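Side-chain contacts in conserved hypothetical protein (Agrobacterium tumefaciens, PDB 2FEX), which is of unknown function but belongs to the DJ-1/PfpI family, whose fold and cysteine-centred nucleophile elbow it probably shares: residues G149-A154 with V159-E164; T43-L48 with G71-E76. All blocks are in the same frame, centred on the assembly; numbering follows the deposited sequence.

Contact 1 of 2, residues G149-A154 with V159-E164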
ATOM      1  N   GLY A 149      14.058  -1.482  20.433  1.00 19.09           N
ATOM      2  CA  GLY A 149      12.841  -2.281  20.114  1.00 18.94           C
ATOM      3  C   GLY A 149      11.663  -1.452  19.664  1.00 17.32           C
ATOM      4  O   GLY A 149      10.518  -1.921  19.682  1.00 16.84           O
ATOM      5  N   VAL A 150      11.918  -0.210  19.248  1.00 15.07           N
ATOM      6  CA  VAL A 150      10.859   0.642  18.733  1.00 14.23           C
ATOM      7  C   VAL A 150      11.289   1.145  17.355  1.00 15.22           C
ATOM      8  O   VAL A 150      12.382   1.706  17.171  1.00 14.24           O
ATOM      9  CB  VAL A 150      10.658   1.875  19.690  1.00 14.53           C
ATOM     10  CG1 VAL A 150       9.632   2.891  19.101  1.00 17.51           C
ATOM     11  CG2 VAL A 150      10.210   1.394  21.088  1.00 15.40           C
ATOM     12  N   VAL A 151      10.420   0.951  16.376  1.00 12.83           N
ATOM     13  CA  VAL A 151      10.676   1.434  15.031  1.00 13.48           C
ATOM     14  C   VAL A 151       9.658   2.560  14.737  1.00 13.20           C
ATOM     15  O   VAL A 151       8.446   2.412  14.974  1.00 12.70           O
ATOM     16  CB  VAL A 151      10.492   0.302  13.994  1.00 13.85           C
ATOM     17  CG1 VAL A 151      10.536   0.881  12.545  1.00 15.20           C
ATOM     18  CG2 VAL A 151      11.656  -0.745  14.183  1.00 15.69           C
ATOM     19  N   THR A 152      10.145   3.677  14.214  1.00 13.40           N
ATOM     20  CA  THR A 152       9.282   4.783  13.856  1.00 12.87           C
ATOM     21  C   THR A 152       9.650   5.307  12.453  1.00 13.63           C
ATOM     22  O   THR A 152      10.758   5.118  11.982  1.00 13.37           O
ATOM     23  CB  THR A 152       9.359   5.937  14.908  1.00 13.10           C
ATOM     24  OG1 THR A 152      10.744   6.261  15.126  1.00 13.62           O
ATOM     25  CG2 THR A 152       8.640   5.498  16.234  1.00 14.36           C
ATOM     26  N   ALA A 153       8.673   5.954  11.808  1.00 12.42           N
ATOM     27  CA  ALA A 153       8.857   6.545  10.479  1.00 12.48           C
ATOM     28  C   ALA A 153       7.789   7.559  10.203  1.00 13.05           C
ATOM     29  O   ALA A 153       6.707   7.544  10.810  1.00 12.61           O
ATOM     30  CB  ALA A 153       8.753   5.441   9.432  1.00 13.24           C
ATOM     31  N   ALA A 154       8.123   8.442   9.253  1.00 13.63           N
ATOM     32  CA  ALA A 154       7.142   9.385   8.718  1.00 12.46           C
ATOM     33  C   ALA A 154       6.294   8.554   7.713  1.00 12.55           C
ATOM     34  O   ALA A 154       6.771   7.509   7.184  1.00 12.48           O
ATOM     35  CB  ALA A 154       7.890  10.465   7.999  1.00 12.16           C
ATOM     36  N   VAL A 159       8.955   2.281   2.838  1.00 12.93           N
ATOM     37  CA  VAL A 159       9.928   1.227   2.504  1.00 13.10           C
ATOM     38  C   VAL A 159      10.884   0.995   3.669  1.00 13.32           C
ATOM     39  O   VAL A 159      11.075  -0.132   4.092  1.00 13.19           O
ATOM     40  CB  VAL A 159      10.672   1.534   1.203  1.00 13.23           C
ATOM     41  CG1 VAL A 159      11.618   0.337   0.906  1.00 14.57           C
ATOM     42  CG2 VAL A 159       9.616   1.761   0.084  1.00 15.50           C
ATOM     43  N   SER A 160      11.517   2.059   4.182  1.00 13.26           N
ATOM     44  CA  SER A 160      12.468   1.877   5.265  1.00 14.71           C
ATOM     45  C   SER A 160      11.748   1.434   6.566  1.00 12.96           C
ATOM     46  O   SER A 160      12.345   0.738   7.375  1.00 14.16           O
ATOM     47  CB  SER A 160      13.329   3.111   5.497  1.00 16.23           C
ATOM     48  OG  SER A 160      12.524   4.260   5.739  1.00 14.94           O
ATOM     49  N   PHE A 161      10.481   1.813   6.687  1.00 12.93           N
ATOM     50  CA  PHE A 161       9.668   1.313   7.829  1.00 12.17           C
ATOM     51  C   PHE A 161       9.633  -0.231   7.748  1.00 12.88           C
ATOM     52  O   PHE A 161       9.945  -0.937   8.745  1.00 13.14           O
ATOM     53  CB  PHE A 161       8.259   1.883   7.729  1.00 12.29           C
ATOM     54  CG  PHE A 161       7.376   1.579   8.937  1.00 12.12           C
ATOM     55  CD1 PHE A 161       7.752   1.959  10.220  1.00 11.68           C
ATOM     56  CD2 PHE A 161       6.139   0.938   8.730  1.00 13.03           C
ATOM     57  CE1 PHE A 161       6.853   1.751  11.325  1.00 12.15           C
ATOM     58  CE2 PHE A 161       5.229   0.720   9.834  1.00 11.85           C
ATOM     59  CZ  PHE A 161       5.632   1.086  11.129  1.00 13.22           C
ATOM     60  N   ALA A 162       9.311  -0.752   6.553  1.00 13.80           N
ATOM     61  CA  ALA A 162       9.255  -2.199   6.395  1.00 13.59           C
ATOM     62  C   ALA A 162      10.612  -2.867   6.644  1.00 13.90           C
ATOM     63  O   ALA A 162      10.695  -3.901   7.333  1.00 14.38           O
ATOM     64  CB  ALA A 162       8.711  -2.577   5.019  1.00 13.70           C
ATOM     65  N   VAL A 163      11.664  -2.268   6.099  1.00 13.29           N
ATOM     66  CA  VAL A 163      13.015  -2.873   6.192  1.00 14.51           C
ATOM     67  C   VAL A 163      13.404  -2.904   7.691  1.00 14.90           C
ATOM     68  O   VAL A 163      13.925  -3.916   8.164  1.00 15.27           O
ATOM     69  CB  VAL A 163      14.023  -2.038   5.405  1.00 14.42           C
ATOM     70  CG1 VAL A 163      15.459  -2.411   5.809  1.00 17.24           C
ATOM     71  CG2 VAL A 163      13.735  -2.157   3.883  1.00 15.20           C
ATOM     72  N   GLU A 164      13.136  -1.816   8.436  1.00 14.41           N
ATOM     73  CA  GLU A 164      13.595  -1.783   9.848  1.00 15.05           C
ATOM     74  C   GLU A 164      12.808  -2.792  10.714  1.00 14.84           C
ATOM     75  O   GLU A 164      13.368  -3.373  11.650  1.00 15.82           O
ATOM     76  CB  GLU A 164      13.499  -0.381  10.451  1.00 15.99           C
ATOM     77  CG  GLU A 164      14.477   0.621   9.828  1.00 15.80           C
ATOM     78  CD  GLU A 164      15.967   0.282  10.108  1.00 19.07           C
ATOM     79  OE1 GLU A 164      16.309  -0.597  10.969  1.00 20.38           O
ATOM     80  OE2 GLU A 164      16.820   0.901   9.428  1.00 21.63           O
TER
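Val151 and Ala153, on one face of strand 150-153, receive the ring of Phe161 from helix 158-168. This is helix-on-sheet packing of the flavodoxin-like alpha/beta sandwich that the DJ-1/PfpI family uses. Helix and strand run almost exactly antiparallel, at 171°, and their axes come within 8.3 Å.

The tight part is apolar. Phe161 has its ring anti to the backbone N (chi1 -173°), and this brings the CD1 side of the ring down to the sheet. Ala153 CB lies 3.7 Å from Phe161 CD1. Val151 CG1 meets the same CD1 at 3.8 Å. Both partners meet the ring obliquely, on its CD1 side. On the adjacent strand 96-100, Ala98 and Ile100 also touch Phe161, so the ring spans two neighbouring strands. Val151 CG1 has a second partner, Glu164 CB, at 3.8 Å, one helical turn on from Phe161. The methyl therefore wedges between two helix residues. The other methyl, Val151 CG2, only skirts the helix, 4.0 Å from Glu164 O.

The loose part begins at Glu164. Its CB belongs to the packing, but the chain bends at chi2 (-66°) and carries the carboxylate away from the strand. Glu164 is partly exposed. Thr152 looks to the other face of the sheet, where its OG1 bonds to Thr119 N. At the start of the helix, the carboxylate of Glu186 of the second subunit accepts hydrogen bonds from the backbone N atoms of Val159 and Ser160. Back in the packed part, Phe161 CE1 passes 4.0 Å from the backbone oxygen Val151 O.

Contact 2 of 2, residues T43-L48 with G71-E76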
ATOM      1  N   THR A  43     -12.748   0.819   7.202  1.00 12.17           N
ATOM      2  CA  THR A  43     -12.562   1.240   5.774  1.00 13.48           C
ATOM      3  C   THR A  43     -11.261   2.032   5.692  1.00 13.16           C
ATOM      4  O   THR A  43     -11.065   2.978   6.435  1.00 12.88           O
ATOM      5  CB  THR A  43     -13.698   2.112   5.345  1.00 15.26           C
ATOM      6  OG1 THR A  43     -14.942   1.390   5.494  1.00 15.84           O
ATOM      7  CG2 THR A  43     -13.537   2.537   3.906  1.00 14.02           C
ATOM      8  N   SER A  44     -10.373   1.648   4.805  1.00 11.38           N
ATOM      9  CA  SER A  44      -9.094   2.381   4.684  1.00 11.22           C
ATOM     10  C   SER A  44      -9.316   3.754   4.051  1.00 11.50           C
ATOM     11  O   SER A  44     -10.414   4.095   3.509  1.00 11.04           O
ATOM     12  CB  SER A  44      -8.131   1.643   3.744  1.00 10.15           C
ATOM     13  OG  SER A  44      -8.594   1.683   2.375  1.00 11.05           O
HETATM   14  N   MSE A  45      -8.264   4.569   4.068  1.00 13.27           N
HETATM   15  CA  MSE A  45      -8.357   5.863   3.367  1.00 13.74           C
HETATM   16  C   MSE A  45      -8.754   5.671   1.903  1.00 12.89           C
HETATM   17  O   MSE A  45      -9.449   6.522   1.338  1.00 14.51           O
HETATM   18  CB  MSE A  45      -7.013   6.621   3.438  1.00 13.09           C
HETATM   19  CG  MSE A  45      -6.888   7.355   4.755  1.00 12.44           C
HETATM   20 SE   MSE A  45      -5.058   8.063   4.977  1.00 20.08          SE
HETATM   21  CE  MSE A  45      -5.136   9.510   3.574  1.00 18.54           C
ATOM     22  N   GLY A  46      -8.246   4.591   1.300  1.00 10.49           N
ATOM     23  CA  GLY A  46      -8.498   4.262  -0.113  1.00 12.06           C
ATOM     24  C   GLY A  46      -9.825   3.550  -0.368  1.00 11.84           C
ATOM     25  O   GLY A  46     -10.144   3.250  -1.544  1.00 13.26           O
ATOM     26  N   GLY A  47     -10.641   3.380   0.686  1.00 12.06           N
ATOM     27  CA  GLY A  47     -11.976   2.785   0.541  1.00 12.97           C
ATOM     28  C   GLY A  47     -12.025   1.263   0.704  1.00 12.76           C
ATOM     29  O   GLY A  47     -13.137   0.704   0.619  1.00 13.83           O
ATOM     30  N   LEU A  48     -10.899   0.607   0.955  1.00 11.87           N
ATOM     31  CA  LEU A  48     -10.962  -0.866   1.168  1.00 13.18           C
ATOM     32  C   LEU A  48     -11.841  -1.154   2.402  1.00 12.32           C
ATOM     33  O   LEU A  48     -11.535  -0.661   3.492  1.00 13.32           O
ATOM     34  CB  LEU A  48      -9.572  -1.467   1.476  1.00 12.06           C
ATOM     35  CG  LEU A  48      -8.537  -1.367   0.353  1.00 13.98           C
ATOM     36  CD1 LEU A  48      -7.207  -1.874   0.942  1.00 13.93           C
ATOM     37  CD2 LEU A  48      -8.973  -2.206  -0.897  1.00 14.37           C
ATOM     38  N   GLY A  71      -0.412   4.643  10.267  1.00 10.92           N
ATOM     39  CA  GLY A  71      -1.137   5.880  10.475  1.00 11.52           C
ATOM     40  C   GLY A  71      -2.440   5.940   9.716  1.00 12.68           C
ATOM     41  O   GLY A  71      -2.990   4.878   9.313  1.00 12.44           O
ATOM     42  N   GLY A  72      -2.953   7.175   9.534  1.00 13.21           N
ATOM     43  CA  GLY A  72      -4.286   7.299   8.938  1.00 14.21           C
ATOM     44  C   GLY A  72      -4.987   8.453   9.624  1.00 13.87           C
ATOM     45  O   GLY A  72      -4.321   9.214  10.364  1.00 15.31           O
ATOM     46  N   LEU A  73      -6.286   8.601   9.360  1.00 13.07           N
ATOM     47  CA  LEU A  73      -6.927   9.907   9.726  1.00 14.46           C
ATOM     48  C   LEU A  73      -7.625   9.901  11.078  1.00 13.83           C
ATOM     49  O   LEU A  73      -8.223  10.927  11.485  1.00 14.63           O
ATOM     50  CB  LEU A  73      -7.974  10.243   8.681  1.00 15.11           C
ATOM     51  CG  LEU A  73      -7.426  10.387   7.271  1.00 15.31           C
ATOM     52  CD1 LEU A  73      -8.563  10.696   6.278  1.00 17.29           C
ATOM     53  CD2 LEU A  73      -6.294  11.440   7.127  1.00 18.39           C
ATOM     54  N   SER A  74      -7.648   8.758  11.759  1.00 13.54           N
ATOM     55  CA  SER A  74      -8.431   8.722  13.031  1.00 14.48           C
ATOM     56  C   SER A  74      -7.953   9.748  14.053  1.00 14.36           C
ATOM     57  O   SER A  74      -8.764  10.405  14.716  1.00 16.06           O
ATOM     58  CB  SER A  74      -8.494   7.302  13.668  1.00 15.87           C
ATOM     59  OG  SER A  74      -7.181   6.841  13.967  1.00 13.83           O
ATOM     60  N   TRP A  75      -6.631   9.905  14.145  1.00 13.58           N
ATOM     61  CA  TRP A  75      -6.090  10.931  15.097  1.00 16.45           C
ATOM     62  C   TRP A  75      -6.601  12.338  14.809  1.00 17.63           C
ATOM     63  O   TRP A  75      -7.174  12.985  15.713  1.00 18.11           O
ATOM     64  CB  TRP A  75      -4.563  10.819  15.166  1.00 16.04           C
ATOM     65  CG  TRP A  75      -4.178   9.459  15.739  1.00 16.62           C
ATOM     66  CD1 TRP A  75      -4.031   9.113  17.072  1.00 15.72           C
ATOM     67  CD2 TRP A  75      -3.950   8.287  14.990  1.00 13.35           C
ATOM     68  NE1 TRP A  75      -3.752   7.773  17.179  1.00 13.93           N
ATOM     69  CE2 TRP A  75      -3.672   7.236  15.914  1.00 13.03           C
ATOM     70  CE3 TRP A  75      -3.957   7.998  13.612  1.00 12.44           C
ATOM     71  CZ2 TRP A  75      -3.383   5.900  15.482  1.00 13.58           C
ATOM     72  CZ3 TRP A  75      -3.706   6.683  13.174  1.00 13.35           C
ATOM     73  CH2 TRP A  75      -3.435   5.645  14.101  1.00 14.29           C
ATOM     74  N   GLU A  76      -6.493  12.788  13.549  1.00 17.69           N
ATOM     75  CA  GLU A  76      -6.894  14.151  13.224  1.00 19.62           C
ATOM     76  C   GLU A  76      -8.401  14.308  13.327  1.00 20.55           C
ATOM     77  O   GLU A  76      -8.883  15.421  13.587  1.00 22.02           O
ATOM     78  CB  GLU A  76      -6.408  14.585  11.863  1.00 21.15           C
ATOM     79  CG  GLU A  76      -6.842  13.786  10.724  1.00 24.93           C
ATOM     80  CD  GLU A  76      -5.911  14.044   9.547  1.00 31.65           C
ATOM     81  OE1 GLU A  76      -4.749  13.496   9.543  1.00 34.36           O
ATOM     82  OE2 GLU A  76      -6.360  14.813   8.669  1.00 31.58           O
TER
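Met45 O is gripped by two donors of the second subunit, the hydroxyl of Ser26 and NH1 of Arg25. The residue is a selenomethionine. Its carbonyl serves the dimer interface, while its side chain serves the contact with residues 71-76.

That side chain is almost straight from CA to SE (chi2 170°) and bends at chi3, so the terminal CE turns aside. Met45 CG lies 4.0 Å from Leu73 CG. Met45 SE comes equally near, also at 4.0 Å from Leu73 CG. The branch point of the leucine thus rests alongside the CG-SE bond, and the two side chains meet at about a right angle. SE also reaches the backbone of Gly72, which precedes Leu73, with Met45 SE 4.1 Å from Gly72 CA. At the backbone angles of Gly72 a CB would jam against the carbonyl O of Gly71, so the main chain itself requires glycine here. Tyr27 of the second subunit packs on Met45 as well.

The turn that presents Met45 is held by polar atoms. Ser44 OG accepts a bond from Leu48 N at 2.9 Å, with an N-H...O angle of 140°. Asp14 braces the same turn with both oxygens of its carboxylate, OD1 bonded to Ser44 OG and OD2 to Gly46 N. Ser44 O accepts Gly47 N at 2.9 Å, and Ser44 N donates to Leu48 O at 2.9 Å.

The loop of Met45 is a type I turn from Ser44 to Gly47 whose last residue, Gly47, has positive phi, the pattern of a beta hairpin with a G1 bulge, here joining strands 42-43 and 49-51.

In the fold
Contact 2 comes first along the chain and closes before contact 1 opens. Their centres are 19 Å apart and their nearest atoms about 7 Å, with no touch. Contact 1 lies in the core, where helix 158-168 covers strand 150-153 of the main sheet. Contact 2 lies farther out, where the small hairpin 42-51 meets the loop after strand 66-69. Strand 96-100 stands between strands 66-69 and 150-153 in that sheet and leads to Cys101 of the probable nucleophile elbow. Phe161 of contact 1 touches residues of this probable elbow, and Gly72 of contact 2 lies near them without touching. Both contacts also reach the second subunit, at the start of helix 158-168 and at the hairpin turn.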